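Local structure of hypothetical protein PA1835 (Pseudomonas aeruginosa, 1YOC) at residues V105-D110 against V126-D131; R91-E96 against A138-Y143. The protein is of unknown function but belongs to the HotDog clan, and its kinship with PaaI-type thioesterases suggests that it may act on acyl thioesters. One frame throughout, in Å; residues are numbered along the deposited sequence.

Contact 1: V105-D110 against V126-D131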
# COMPACT_ATOMS: atom_id res chain seq x y z
N VAL B 105 10.85 11.03 -2.24
CA VAL B 105 9.44 11.40 -2.37
C VAL B 105 8.92 12.39 -1.35
O VAL B 105 9.33 12.38 -0.18
CB VAL B 105 8.58 10.08 -2.27
CG1 VAL B 105 7.13 10.40 -2.52
CG2 VAL B 105 9.06 9.08 -3.34
N ARG B 106 8.03 13.28 -1.80
CA ARG B 106 7.37 14.26 -0.95
C ARG B 106 5.85 14.03 -1.19
O ARG B 106 5.40 14.06 -2.33
CB ARG B 106 7.76 15.69 -1.39
CG ARG B 106 7.22 16.87 -0.53
CD ARG B 106 7.80 18.26 -1.05
NE ARG B 106 6.89 18.96 -1.99
CZ ARG B 106 7.08 19.06 -3.32
NH1 ARG B 106 8.15 18.50 -3.88
NH2 ARG B 106 6.21 19.71 -4.09
N ALA B 107 5.09 13.79 -0.13
CA ALA B 107 3.66 13.57 -0.31
C ALA B 107 2.92 14.67 0.41
O ALA B 107 3.20 14.96 1.56
CB ALA B 107 3.27 12.17 0.25
N VAL B 108 1.94 15.26 -0.28
CA VAL B 108 1.19 16.37 0.28
C VAL B 108 -0.28 16.04 0.38
O VAL B 108 -0.90 15.60 -0.59
CB VAL B 108 1.37 17.63 -0.63
CG1 VAL B 108 0.49 18.77 -0.10
CG2 VAL B 108 2.87 18.04 -0.72
N ALA B 109 -0.85 16.25 1.58
CA ALA B 109 -2.27 16.01 1.80
C ALA B 109 -2.85 17.39 2.12
O ALA B 109 -2.65 17.94 3.22
CB ALA B 109 -2.47 14.99 3.03
N ASP B 110 -3.54 17.96 1.14
CA ASP B 110 -4.14 19.31 1.29
C ASP B 110 -5.57 19.16 1.81
O ASP B 110 -6.45 18.76 1.06
CB ASP B 110 -4.14 19.97 -0.10
CG ASP B 110 -4.81 21.34 -0.13
OD1 ASP B 110 -5.37 21.77 0.89
OD2 ASP B 110 -4.75 21.97 -1.21
N VAL B 126 -4.23 13.23 -1.77
CA VAL B 126 -2.79 13.22 -1.56
C VAL B 126 -2.12 13.20 -2.94
O VAL B 126 -2.56 12.48 -3.85
CB VAL B 126 -2.28 11.95 -0.81
CG1 VAL B 126 -0.77 12.03 -0.63
CG2 VAL B 126 -2.97 11.81 0.59
N VAL B 127 -1.07 14.00 -3.11
CA VAL B 127 -0.30 13.94 -4.34
C VAL B 127 1.16 13.70 -3.91
O VAL B 127 1.64 14.32 -2.96
CB VAL B 127 -0.42 15.23 -5.17
CG1 VAL B 127 0.42 15.12 -6.44
CG2 VAL B 127 -1.90 15.41 -5.57
N ALA B 128 1.84 12.76 -4.57
CA ALA B 128 3.24 12.53 -4.24
C ALA B 128 4.07 13.02 -5.42
O ALA B 128 3.68 12.86 -6.58
CB ALA B 128 3.54 11.02 -3.95
N TYR B 129 5.21 13.59 -5.06
CA TYR B 129 6.16 14.19 -5.99
C TYR B 129 7.58 13.65 -5.83
O TYR B 129 7.99 13.23 -4.72
CB TYR B 129 6.29 15.69 -5.70
CG TYR B 129 5.03 16.49 -5.76
CD1 TYR B 129 4.67 17.17 -6.93
CD2 TYR B 129 4.17 16.56 -4.65
CE1 TYR B 129 3.48 17.90 -7.02
CE2 TYR B 129 2.96 17.29 -4.72
CZ TYR B 129 2.63 17.96 -5.91
OH TYR B 129 1.45 18.70 -6.00
N VAL B 130 8.32 13.72 -6.94
CA VAL B 130 9.73 13.43 -6.95
C VAL B 130 10.32 14.63 -7.74
O VAL B 130 9.88 14.92 -8.86
CB VAL B 130 10.12 12.08 -7.64
CG1 VAL B 130 11.63 12.05 -7.86
CG2 VAL B 130 9.75 10.89 -6.73
N ASP B 131 11.30 15.32 -7.15
CA ASP B 131 11.90 16.50 -7.79
C ASP B 131 10.80 17.47 -8.26
O ASP B 131 10.81 17.96 -9.39
CB ASP B 131 12.79 16.05 -8.97
CG ASP B 131 13.65 17.19 -9.56
OD1 ASP B 131 14.08 18.08 -8.80
OD2 ASP B 131 13.92 17.18 -10.78
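R106 lays its guanidinium over one face of the Y129 ring, the two planes only 11° apart. The stack is offset: NH2 of R106 lies over the ring, shifted from its centre toward the rim, 3.8 Å from CD2 of Y129, and CZ of R106 stands 4.5 Å from the ring centroid, an off-centre cation-pi contact. In the plane of the ring, its CD2 edge meets the main-chain O of R106. From V108, CG2 approaches CE2 of Y129 obliquely. In the arginine, CG and CD run out extended and the chain bends at chi3 (95°), which turns NE out of that line; NH1 also makes a salt bridge with D132, which gives the charge a second partner.

Beneath this cluster the antiparallel strands form a hairpin. R106 and Y129 are a hydrogen-bonded pair, with Y129 N to R106 O at 2.8 Å, and V108 and V127 make the next, V108 N donating to V127 O at 2.9 Å. V105, A107, A128 and V130 share the other face, and CB of A109 meets CG2 of V126 nearby; CG1 of V105 packs on CB of A128 at 3.9 Å, and V105, A109 and V126 also touch helix 63-81, the helix that the hot-dog sheet wraps.

The hairpin is thus two-sided: small apolar groups suit the helix-facing side, whereas on the partly exposed side the Y129 ring and the D132 carboxylate together probably hold the R106 guanidinium in place.

Contact 2: R91-E96 against A138-Y143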
# COMPACT_ATOMS: atom_id res chain seq x y z
N ARG B 91 -11.74 3.72 5.16
CA ARG B 91 -12.62 2.67 4.61
C ARG B 91 -12.33 2.37 3.16
O ARG B 91 -12.74 1.34 2.66
CB ARG B 91 -14.10 3.08 4.75
CG ARG B 91 -14.60 2.94 6.16
CD ARG B 91 -14.72 1.44 6.49
NE ARG B 91 -15.24 1.25 7.84
CZ ARG B 91 -14.92 0.22 8.63
NH1 ARG B 91 -14.09 -0.73 8.23
NH2 ARG B 91 -15.42 0.17 9.87
N GLY B 92 -11.64 3.27 2.47
CA GLY B 92 -11.31 2.98 1.10
C GLY B 92 -10.19 3.88 0.60
O GLY B 92 -9.85 4.88 1.23
N MET B 93 -9.60 3.49 -0.51
CA MET B 93 -8.54 4.32 -1.10
C MET B 93 -8.46 4.03 -2.59
O MET B 93 -8.59 2.87 -3.01
CB MET B 93 -7.16 4.03 -0.47
CG MET B 93 -6.01 4.73 -1.24
SD MET B 93 -4.38 4.45 -0.50
CE MET B 93 -4.16 2.69 -0.85
N THR B 94 -8.35 5.08 -3.38
CA THR B 94 -8.14 4.90 -4.82
C THR B 94 -6.86 5.65 -5.15
O THR B 94 -6.67 6.79 -4.75
CB THR B 94 -9.30 5.45 -5.70
OG1 THR B 94 -10.47 4.64 -5.44
CG2 THR B 94 -8.93 5.33 -7.23
N VAL B 95 -5.98 5.00 -5.89
CA VAL B 95 -4.73 5.64 -6.29
C VAL B 95 -4.51 5.49 -7.82
O VAL B 95 -5.06 4.58 -8.47
CB VAL B 95 -3.49 5.00 -5.59
CG1 VAL B 95 -3.68 5.00 -4.07
CG2 VAL B 95 -3.30 3.50 -6.08
N GLU B 96 -3.72 6.40 -8.38
CA GLU B 96 -3.31 6.34 -9.80
C GLU B 96 -1.80 6.56 -9.86
O GLU B 96 -1.24 7.45 -9.17
CB GLU B 96 -4.02 7.41 -10.64
CG GLU B 96 -5.49 6.99 -10.89
CD GLU B 96 -6.25 8.05 -11.65
OE1 GLU B 96 -6.73 9.00 -11.03
OE2 GLU B 96 -6.31 7.92 -12.88
N ALA B 138 -3.63 9.90 -4.74
CA ALA B 138 -4.53 9.02 -4.00
C ALA B 138 -5.67 9.85 -3.40
O ALA B 138 -5.55 11.08 -3.22
CB ALA B 138 -3.80 8.34 -2.87
N GLU B 139 -6.77 9.16 -3.12
CA GLU B 139 -7.90 9.74 -2.40
C GLU B 139 -8.21 8.66 -1.36
O GLU B 139 -8.43 7.53 -1.72
CB GLU B 139 -9.08 9.98 -3.34
CG GLU B 139 -8.95 11.30 -4.10
CD GLU B 139 -10.04 11.46 -5.17
OE1 GLU B 139 -11.02 10.67 -5.15
OE2 GLU B 139 -9.89 12.38 -6.00
N ILE B 140 -8.14 9.00 -0.07
CA ILE B 140 -8.41 8.05 0.99
C ILE B 140 -9.71 8.52 1.68
O ILE B 140 -9.80 9.65 2.16
CB ILE B 140 -7.25 8.02 1.99
CG1 ILE B 140 -5.98 7.53 1.27
CG2 ILE B 140 -7.62 7.08 3.18
CD1 ILE B 140 -4.67 7.68 2.11
N THR B 141 -10.69 7.64 1.69
CA THR B 141 -11.99 7.92 2.27
C THR B 141 -11.97 7.49 3.72
O THR B 141 -11.74 6.32 4.04
CB THR B 141 -13.10 7.17 1.52
OG1 THR B 141 -13.10 7.63 0.15
CG2 THR B 141 -14.46 7.46 2.15
N MET B 142 -12.16 8.48 4.58
CA MET B 142 -12.20 8.30 6.02
C MET B 142 -13.65 8.32 6.47
O MET B 142 -14.41 9.23 6.09
CB MET B 142 -11.49 9.46 6.72
CG MET B 142 -10.06 9.67 6.28
SD MET B 142 -9.05 8.17 6.59
CE MET B 142 -7.41 8.83 6.28
N TYR B 143 -14.07 7.32 7.25
CA TYR B 143 -15.44 7.35 7.78
C TYR B 143 -15.33 8.00 9.17
O TYR B 143 -14.63 7.48 10.05
CB TYR B 143 -16.06 5.98 7.94
CG TYR B 143 -17.49 6.11 8.44
CD1 TYR B 143 -18.48 6.59 7.59
CD2 TYR B 143 -17.85 5.80 9.76
CE1 TYR B 143 -19.82 6.74 8.04
CE2 TYR B 143 -19.17 5.96 10.22
CZ TYR B 143 -20.15 6.42 9.34
OH TYR B 143 -21.51 6.51 9.70
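G92 and T141 lie opposite one another in an antiparallel pairing held by main-chain hydrogen bonds. T141 N donates to G92 O at 2.9 Å, from well above the carbonyl plane, 39° out of it. T94 and E139 form the second hydrogen-bonded pair and exchange two bonds, T94 N to E139 O at 3.0 Å and E139 N to T94 O at 2.9 Å. At the R91 end the regular pattern breaks. R91 N donates to T141 O in an almost straight bond of 2.8 Å (177° at the hydrogen), while G92 N reaches the same oxygen only weakly, at 3.4 Å. Two consecutive residues thus face T141, a classic beta bulge.

These strands, 86-97 and 133-146, are neighbours in the antiparallel hot-dog sheet, and the first is its outermost member within the chain. Residues G92 to E96 pair antiparallel with a strand of the second subunit, which carries the sheet across the dimer interface; T94 OG1 is hydrogen-bonded there to T94 OG1 of that subunit, and NH1 of R91 to its Y97 O.

On the buried face, M93, V95, A138 and I140 make the apolar contacts. M93 and I140 lie side by side, pointing the same way; with M93 CG anti to the backbone N (chi1 171°), it comes alongside I140 CG1 at 3.8 Å, and SD runs on beside that same carbon. Next along, CG1 of V95 presses on CB of A138 at 3.6 Å. M93 also touches C67 of helix 63-81 and V95 of the second subunit. A separate, exposed contact lies at the bulge itself, where CG of R91 meets CB of Y143 at 3.8 Å.

Both contacts are antiparallel pairings within one sheet, and strands 120-130 and 133-146 join them side by side: V126 N of contact 1 lies 2.9 Å from A138 O of contact 2, a probable hydrogen bond. Along the chain, contact 1 is nested inside the loop that contact 2 closes. Each is partly buried, its apolar face turned to helix 63-81, but they differ on the other side. Contact 1, inside the sheet, has a cation-aromatic stack and no contact with the second subunit; contact 2, at the chain's sheet edge, has exposed threonine and charged residues, a bulge and a strand that pairs with its counterpart across the dimer.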